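Local atomic coordinates of cytidine deaminase (Burkholderia pseudomallei, PDB entry 3DMO), a protein that catalyses the zinc-dependent hydrolytic deamination of cytidine and 2'-deoxycytidine to uridine and 2'-deoxyuridine, probably salvaging pyrimidines for UMP synthesis. Residues A62-L67 and A94-C99; E23-P28 and G48-N53. All coordinates share one frame; numbering follows the deposited sequence.

Contact 1 (A62-L67 and A94-C99). With ZN (zinc ion), chain E.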
ATOM      1  N   ALA A  62      12.295   1.836  -4.124  1.00 17.65           N
ATOM      2  CA  ALA A  62      13.551   1.150  -4.437  1.00 17.46           C
ATOM      3  C   ALA A  62      13.962   0.061  -3.440  1.00 17.22           C
ATOM      4  O   ALA A  62      14.298  -1.054  -3.841  1.00 16.70           O
ATOM      5  CB  ALA A  62      14.684   2.175  -4.590  1.00 17.01           C
ATOM      6  N   GLU A  63      13.916   0.388  -2.146  1.00 17.33           N
ATOM      7  CA  GLU A  63      14.311  -0.536  -1.083  1.00 17.91           C
ATOM      8  C   GLU A  63      13.469  -1.811  -1.186  1.00 17.99           C
ATOM      9  O   GLU A  63      13.994  -2.931  -1.128  1.00 17.70           O
ATOM     10  CB  GLU A  63      14.092   0.091   0.307  1.00 17.83           C
ATOM     11  CG  GLU A  63      14.847   1.405   0.584  1.00 19.76           C
ATOM     12  CD  GLU A  63      14.051   2.666   0.217  1.00 20.18           C
ATOM     13  OE1 GLU A  63      13.582   2.790  -0.929  1.00 19.79           O
ATOM     14  OE2 GLU A  63      13.899   3.551   1.086  1.00 20.62           O
ATOM     15  N   ARG A  64      12.157  -1.630  -1.343  1.00 17.97           N
ATOM     16  CA  ARG A  64      11.242  -2.761  -1.420  1.00 18.23           C
ATOM     17  C   ARG A  64      11.392  -3.557  -2.713  1.00 18.04           C
ATOM     18  O   ARG A  64      11.336  -4.782  -2.677  1.00 18.11           O
ATOM     19  CB  ARG A  64       9.795  -2.329  -1.178  1.00 18.32           C
ATOM     20  CG  ARG A  64       9.522  -2.042   0.294  1.00 19.49           C
ATOM     21  CD  ARG A  64       8.080  -1.632   0.507  1.00 20.08           C
ATOM     22  NE  ARG A  64       7.868  -0.231   0.157  1.00 20.40           N
ATOM     23  CZ  ARG A  64       6.679   0.319  -0.070  1.00 22.26           C
ATOM     24  NH1 ARG A  64       5.562  -0.405   0.024  1.00 20.68           N
ATOM     25  NH2 ARG A  64       6.602   1.606  -0.380  1.00 22.18           N
ATOM     26  N   THR A  65      11.622  -2.867  -3.832  1.00 18.04           N
ATOM     27  CA  THR A  65      11.918  -3.522  -5.110  1.00 17.88           C
ATOM     28  C   THR A  65      13.139  -4.450  -4.995  1.00 17.04           C
ATOM     29  O   THR A  65      13.081  -5.604  -5.424  1.00 17.22           O
ATOM     30  CB  THR A  65      12.143  -2.492  -6.238  1.00 18.32           C
ATOM     31  OG1 THR A  65      10.920  -1.788  -6.488  1.00 18.60           O
ATOM     32  CG2 THR A  65      12.590  -3.184  -7.532  1.00 18.22           C
ATOM     33  N   ALA A  66      14.225  -3.948  -4.405  1.00 16.91           N
ATOM     34  CA  ALA A  66      15.434  -4.755  -4.182  1.00 16.87           C
ATOM     35  C   ALA A  66      15.166  -5.988  -3.315  1.00 17.00           C
ATOM     36  O   ALA A  66      15.559  -7.096  -3.666  1.00 16.98           O
ATOM     37  CB  ALA A  66      16.553  -3.907  -3.575  1.00 16.04           C
ATOM     38  N   LEU A  67      14.467  -5.793  -2.198  1.00 16.99           N
ATOM     39  CA  LEU A  67      14.159  -6.898  -1.294  1.00 17.30           C
ATOM     40  C   LEU A  67      13.203  -7.930  -1.905  1.00 16.82           C
ATOM     41  O   LEU A  67      13.422  -9.131  -1.757  1.00 17.03           O
ATOM     42  CB  LEU A  67      13.606  -6.380   0.033  1.00 17.43           C
ATOM     43  CG  LEU A  67      14.588  -5.708   1.007  1.00 17.46           C
ATOM     44  CD1 LEU A  67      13.852  -4.776   1.987  1.00 19.25           C
ATOM     45  CD2 LEU A  67      15.422  -6.749   1.770  1.00 17.56           C
ATOM     46  N   ALA A  94      16.355   9.494   3.386  1.00 19.03           N
ATOM     47  CA  ALA A  94      15.655   8.838   4.482  1.00 19.15           C
ATOM     48  C   ALA A  94      14.639   7.841   3.916  1.00 18.92           C
ATOM     49  O   ALA A  94      13.740   8.230   3.168  1.00 18.78           O
ATOM     50  CB  ALA A  94      14.964   9.868   5.315  1.00 19.23           C
ATOM     51  N   PRO A  95      14.792   6.544   4.244  1.00 19.09           N
ATOM     52  CA  PRO A  95      13.762   5.585   3.845  1.00 18.22           C
ATOM     53  C   PRO A  95      12.401   5.937   4.425  1.00 17.53           C
ATOM     54  O   PRO A  95      12.315   6.353   5.588  1.00 17.08           O
ATOM     55  CB  PRO A  95      14.263   4.269   4.454  1.00 18.51           C
ATOM     56  CG  PRO A  95      15.757   4.448   4.526  1.00 18.98           C
ATOM     57  CD  PRO A  95      15.900   5.879   4.961  1.00 18.94           C
ATOM     58  N   CYS A  96      11.351   5.759   3.628  1.00 16.87           N
ATOM     59  CA  CYS A  96      10.004   5.963   4.149  1.00 16.20           C
ATOM     60  C   CYS A  96       9.639   4.877   5.158  1.00 16.32           C
ATOM     61  O   CYS A  96      10.283   3.817   5.229  1.00 16.40           O
ATOM     62  CB  CYS A  96       8.972   6.024   3.007  1.00 16.27           C
ATOM     63  SG  CYS A  96       8.440   4.417   2.355  1.00 16.96           S
ATOM     64  N   GLY A  97       8.598   5.156   5.935  1.00 15.76           N
ATOM     65  CA  GLY A  97       8.130   4.245   6.990  1.00 16.18           C
ATOM     66  C   GLY A  97       7.701   2.857   6.508  1.00 15.73           C
ATOM     67  O   GLY A  97       7.940   1.849   7.185  1.00 15.70           O
ATOM     68  N   ALA A  98       7.041   2.806   5.354  1.00 15.48           N
ATOM     69  CA  ALA A  98       6.678   1.532   4.722  1.00 15.99           C
ATOM     70  C   ALA A  98       7.926   0.689   4.425  1.00 16.61           C
ATOM     71  O   ALA A  98       7.981  -0.502   4.763  1.00 17.06           O
ATOM     72  CB  ALA A  98       5.876   1.769   3.456  1.00 16.37           C
ATOM     73  N   CYS A  99       8.930   1.307   3.802  1.00 16.55           N
ATOM     74  CA  CYS A  99      10.207   0.629   3.556  1.00 16.81           C
ATOM     75  C   CYS A  99      10.909   0.151   4.819  1.00 16.50           C
ATOM     76  O   CYS A  99      11.492  -0.932   4.825  1.00 15.75           O
ATOM     77  CB  CYS A  99      11.161   1.505   2.741  1.00 16.66           C
ATOM     78  SG  CYS A  99      10.714   1.597   1.003  1.00 17.17           S
TER
HETATM   79 ZN    ZN E 131       9.884   3.812   0.796  1.00 20.55          ZN
HETATM   80  O   HOH W   1      11.633   5.046   0.817  1.00 18.93           O

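Contact 2 (E23-P28 and G48-N53)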
ATOM      1  N   GLU A  23      19.359   4.647 -11.872  1.00 21.67           N
ATOM      2  CA  GLU A  23      19.233   5.041 -13.280  1.00 22.62           C
ATOM      3  C   GLU A  23      18.079   4.346 -14.011  1.00 22.41           C
ATOM      4  O   GLU A  23      17.581   4.848 -15.018  1.00 22.51           O
ATOM      5  CB  GLU A  23      20.549   4.796 -14.027  1.00 23.13           C
ATOM      6  CG  GLU A  23      21.683   5.731 -13.611  1.00 26.74           C
ATOM      7  CD  GLU A  23      21.354   7.193 -13.876  1.00 32.40           C
ATOM      8  OE1 GLU A  23      21.201   7.961 -12.897  1.00 34.33           O
ATOM      9  OE2 GLU A  23      21.230   7.572 -15.065  1.00 35.18           O
ATOM     10  N   LYS A  24      17.652   3.202 -13.485  1.00 22.25           N
ATOM     11  CA  LYS A  24      16.602   2.398 -14.101  1.00 22.22           C
ATOM     12  C   LYS A  24      15.202   2.677 -13.548  1.00 21.78           C
ATOM     13  O   LYS A  24      14.242   2.038 -13.961  1.00 21.58           O
ATOM     14  CB  LYS A  24      16.956   0.912 -13.980  1.00 22.10           C
ATOM     15  CG  LYS A  24      18.227   0.565 -14.774  1.00 22.28           C
ATOM     16  CD  LYS A  24      18.677  -0.878 -14.612  1.00 23.67           C
ATOM     17  CE  LYS A  24      19.514  -1.085 -13.341  1.00 25.78           C
ATOM     18  NZ  LYS A  24      19.715  -2.552 -13.040  1.00 27.49           N
ATOM     19  N   ALA A  25      15.096   3.643 -12.638  1.00 21.60           N
ATOM     20  CA  ALA A  25      13.810   3.995 -12.029  1.00 21.37           C
ATOM     21  C   ALA A  25      12.739   4.329 -13.067  1.00 21.52           C
ATOM     22  O   ALA A  25      13.031   4.861 -14.141  1.00 20.81           O
ATOM     23  CB  ALA A  25      13.978   5.150 -11.067  1.00 21.14           C
ATOM     24  N   TYR A  26      11.503   3.978 -12.743  1.00 21.20           N
ATOM     25  CA  TYR A  26      10.349   4.408 -13.515  1.00 21.48           C
ATOM     26  C   TYR A  26       9.573   5.364 -12.621  1.00 21.40           C
ATOM     27  O   TYR A  26       8.760   4.940 -11.792  1.00 21.00           O
ATOM     28  CB  TYR A  26       9.497   3.206 -13.953  1.00 21.88           C
ATOM     29  CG  TYR A  26       8.223   3.571 -14.688  1.00 22.41           C
ATOM     30  CD1 TYR A  26       8.258   4.116 -15.975  1.00 23.08           C
ATOM     31  CD2 TYR A  26       6.976   3.365 -14.088  1.00 21.86           C
ATOM     32  CE1 TYR A  26       7.067   4.453 -16.643  1.00 22.72           C
ATOM     33  CE2 TYR A  26       5.793   3.690 -14.744  1.00 23.41           C
ATOM     34  CZ  TYR A  26       5.845   4.236 -16.012  1.00 22.80           C
ATOM     35  OH  TYR A  26       4.660   4.550 -16.641  1.00 23.97           O
ATOM     36  N   ALA A  27       9.865   6.656 -12.767  1.00 21.59           N
ATOM     37  CA  ALA A  27       9.244   7.693 -11.940  1.00 21.53           C
ATOM     38  C   ALA A  27       8.774   8.911 -12.759  1.00 21.76           C
ATOM     39  O   ALA A  27       9.195  10.036 -12.485  1.00 21.80           O
ATOM     40  CB  ALA A  27      10.200   8.125 -10.814  1.00 20.96           C
ATOM     41  N   PRO A  28       7.871   8.699 -13.740  1.00 22.46           N
ATOM     42  CA  PRO A  28       7.444   9.836 -14.558  1.00 22.71           C
ATOM     43  C   PRO A  28       6.466  10.763 -13.835  1.00 22.99           C
ATOM     44  O   PRO A  28       6.160  11.843 -14.343  1.00 23.47           O
ATOM     45  CB  PRO A  28       6.753   9.164 -15.745  1.00 22.82           C
ATOM     46  CG  PRO A  28       6.180   7.926 -15.170  1.00 22.68           C
ATOM     47  CD  PRO A  28       7.178   7.456 -14.141  1.00 22.37           C
ATOM     48  N   GLY A  48      17.439  -2.292  -6.832  1.00 19.69           N
ATOM     49  CA  GLY A  48      16.053  -1.885  -6.729  1.00 19.33           C
ATOM     50  C   GLY A  48      15.928  -0.435  -7.149  1.00 19.37           C
ATOM     51  O   GLY A  48      16.863   0.355  -6.994  1.00 19.04           O
ATOM     52  N   CYS A  49      14.777  -0.089  -7.705  1.00 19.10           N
ATOM     53  CA  CYS A  49      14.472   1.292  -8.031  1.00 19.09           C
ATOM     54  C   CYS A  49      12.994   1.516  -7.756  1.00 19.33           C
ATOM     55  O   CYS A  49      12.221   0.546  -7.649  1.00 18.53           O
ATOM     56  CB  CYS A  49      14.819   1.581  -9.498  1.00 18.99           C
ATOM     57  SG  CYS A  49      13.925   0.547 -10.674  1.00 22.02           S
ATOM     58  N   ASN A  50      12.592   2.775  -7.617  1.00 18.81           N
ATOM     59  CA  ASN A  50      11.170   3.056  -7.480  1.00 18.87           C
ATOM     60  C   ASN A  50      10.436   2.810  -8.800  1.00 19.11           C
ATOM     61  O   ASN A  50      11.015   2.959  -9.884  1.00 18.95           O
ATOM     62  CB  ASN A  50      10.881   4.440  -6.869  1.00 18.87           C
ATOM     63  CG  ASN A  50      11.549   5.586  -7.612  1.00 19.56           C
ATOM     64  OD1 ASN A  50      12.654   5.448  -8.138  1.00 19.17           O
ATOM     65  ND2 ASN A  50      10.892   6.746  -7.612  1.00 18.84           N
ATOM     66  N   VAL A  51       9.197   2.352  -8.698  1.00 18.43           N
ATOM     67  CA  VAL A  51       8.381   2.033  -9.870  1.00 18.46           C
ATOM     68  C   VAL A  51       7.023   2.629  -9.608  1.00 18.67           C
ATOM     69  O   VAL A  51       6.280   2.146  -8.744  1.00 18.54           O
ATOM     70  CB  VAL A  51       8.258   0.505 -10.120  1.00 18.76           C
ATOM     71  CG1 VAL A  51       7.407   0.231 -11.363  1.00 18.03           C
ATOM     72  CG2 VAL A  51       9.650  -0.128 -10.257  1.00 17.96           C
ATOM     73  N   GLU A  52       6.712   3.688 -10.346  1.00 18.77           N
ATOM     74  CA  GLU A  52       5.507   4.461 -10.098  1.00 18.71           C
ATOM     75  C   GLU A  52       4.303   3.978 -10.911  1.00 19.40           C
ATOM     76  O   GLU A  52       4.433   3.155 -11.824  1.00 18.84           O
ATOM     77  CB  GLU A  52       5.777   5.961 -10.297  1.00 18.43           C
ATOM     78  CG  GLU A  52       6.825   6.467  -9.317  1.00 18.82           C
ATOM     79  CD  GLU A  52       6.990   7.977  -9.273  1.00 19.44           C
ATOM     80  OE1 GLU A  52       7.511   8.464  -8.246  1.00 20.46           O
ATOM     81  OE2 GLU A  52       6.635   8.670 -10.250  1.00 19.84           O
ATOM     82  N   ASN A  53       3.126   4.478 -10.533  1.00 19.59           N
ATOM     83  CA  ASN A  53       1.868   4.145 -11.193  1.00 19.55           C
ATOM     84  C   ASN A  53       0.995   5.391 -11.197  1.00 19.57           C
ATOM     85  O   ASN A  53       1.130   6.229 -10.307  1.00 19.04           O
ATOM     86  CB  ASN A  53       1.168   3.015 -10.433  1.00 19.66           C
ATOM     87  CG  ASN A  53       0.036   2.400 -11.219  1.00 20.07           C
ATOM     88  OD1 ASN A  53      -1.097   2.897 -11.188  1.00 22.60           O
ATOM     89  ND2 ASN A  53       0.321   1.304 -11.919  1.00 19.57           N
TER

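Contact 1 (A62-L67 and A94-C99)
Arg-64, in the first turns of helix 62-72, and Cys-99, in the first turn of helix 97-107, bring their CA atoms to within 6.1 Å and so set two helix starts against one zinc site. The arrangement is that of the cytidine deaminase centre, in which a cysteine and a glutamate near the start of one helix face a CxxC pair at the start of the next. Cys-96 SG and Cys-99 SG bind the zinc at 2.2 and 2.4 Å, Cys-61 supplies a third sulfur, and a water completes the set. Cys-96 is also the N-cap of its helix, its SG accepting a nearly straight bond from Cys-99 N (170°). Cys-99 SG accepts a hydrogen bond too: Arg-64 NE donates to it over 3.5 Å, the sulfur lying 17° out of the guanidinium plane, while Ala-98 CB sits over one face of that group. Glu-63, the probable proton donor, bends at chi2 (91°) and carries its carboxylate past Cys-99 SG; its OE2 accepts from the zinc-bound water at 2.7 Å, and that same water accepts from Cys-96 N at 2.9 Å. Glu-63 OE2 also rests 3.4 Å from Pro-95 CA. Around this buried site, Glu-63 packs on Val-85 of strand 80-87, Ala-62 on strand 34-40, and Arg-64 on Val-102 of helix 97-107.

Contact 2 (E23-P28 and G48-N53)
Tyr-26 and Val-51 form a single parallel beta bridge, by which the loop after helix 11-22 runs alongside the chain as it leaves edge strand 45-49 of the deaminase sheet. Two backbone hydrogen bonds make it, and Tyr-26 has a part in each: its N donates to Asn-50 O (3.1 Å), and its O accepts from Glu-52 N (2.8 Å). The same carbonyl receives a CA-H contact from Val-51. Apolar packing continues the bridge toward the strand, where Ala-25 CA lies 3.6 Å from Cys-49 CB. Polar side chains line one flank. Asn-50 CG stands between its own backbone N and carbonyl carbon (chi1 55°), which sets OD1 3.2 Å from Ala-25 CB and ND2 beside Ala-27 CB; Glu-52, extended beyond CG, lays OE2 3.3 Å from Ala-27 CA. Asn-50 is fixed by Phe-32 O and Val-34 N, and Glu-52 by Ser-30 OG and Tyr-29 N. A diol, probably from the crystallisation liquor, hydrogen-bonds to both side chains, consistent with their predicted place in the substrate site. On the other flank Tyr-26 OH hydrogen-bonds Glu-105 of the third subunit, another copy of the protein. The Tyr-26 ring, placed by a CG anti to the backbone N (chi1 176°), has Pro-28 CD over one face and, in its plane at the edge, Glu-52 O, 3.3 Å from Tyr-26 CE2.

Overall arrangement
Read from the N terminus, the two contacts follow in series, neither crossing the other. After helix 11-22 the chain enters 23-28, then runs through antiparallel strands 34-40 and 45-49; contact 2 closes this excursion at 48-53. The chain then passes through further predicted substrate-binding residues and Cys-61 into helix 62-72, crosses strand 80-87, and comes back at 94-99, where contact 1 closes the second excursion. Their centres lie 12 Å apart, joined directly: Thr-65 OG1 probably hydrogen-bonds Cys-49 O, and Ala-62 CB packs against Cys-49 CA. Contact 2 ties loop 23-28 to the exit of strand 45-49, contact 1 the start of helix 62-72 to the zinc-binding start of helix 97-107; both touch the third subunit.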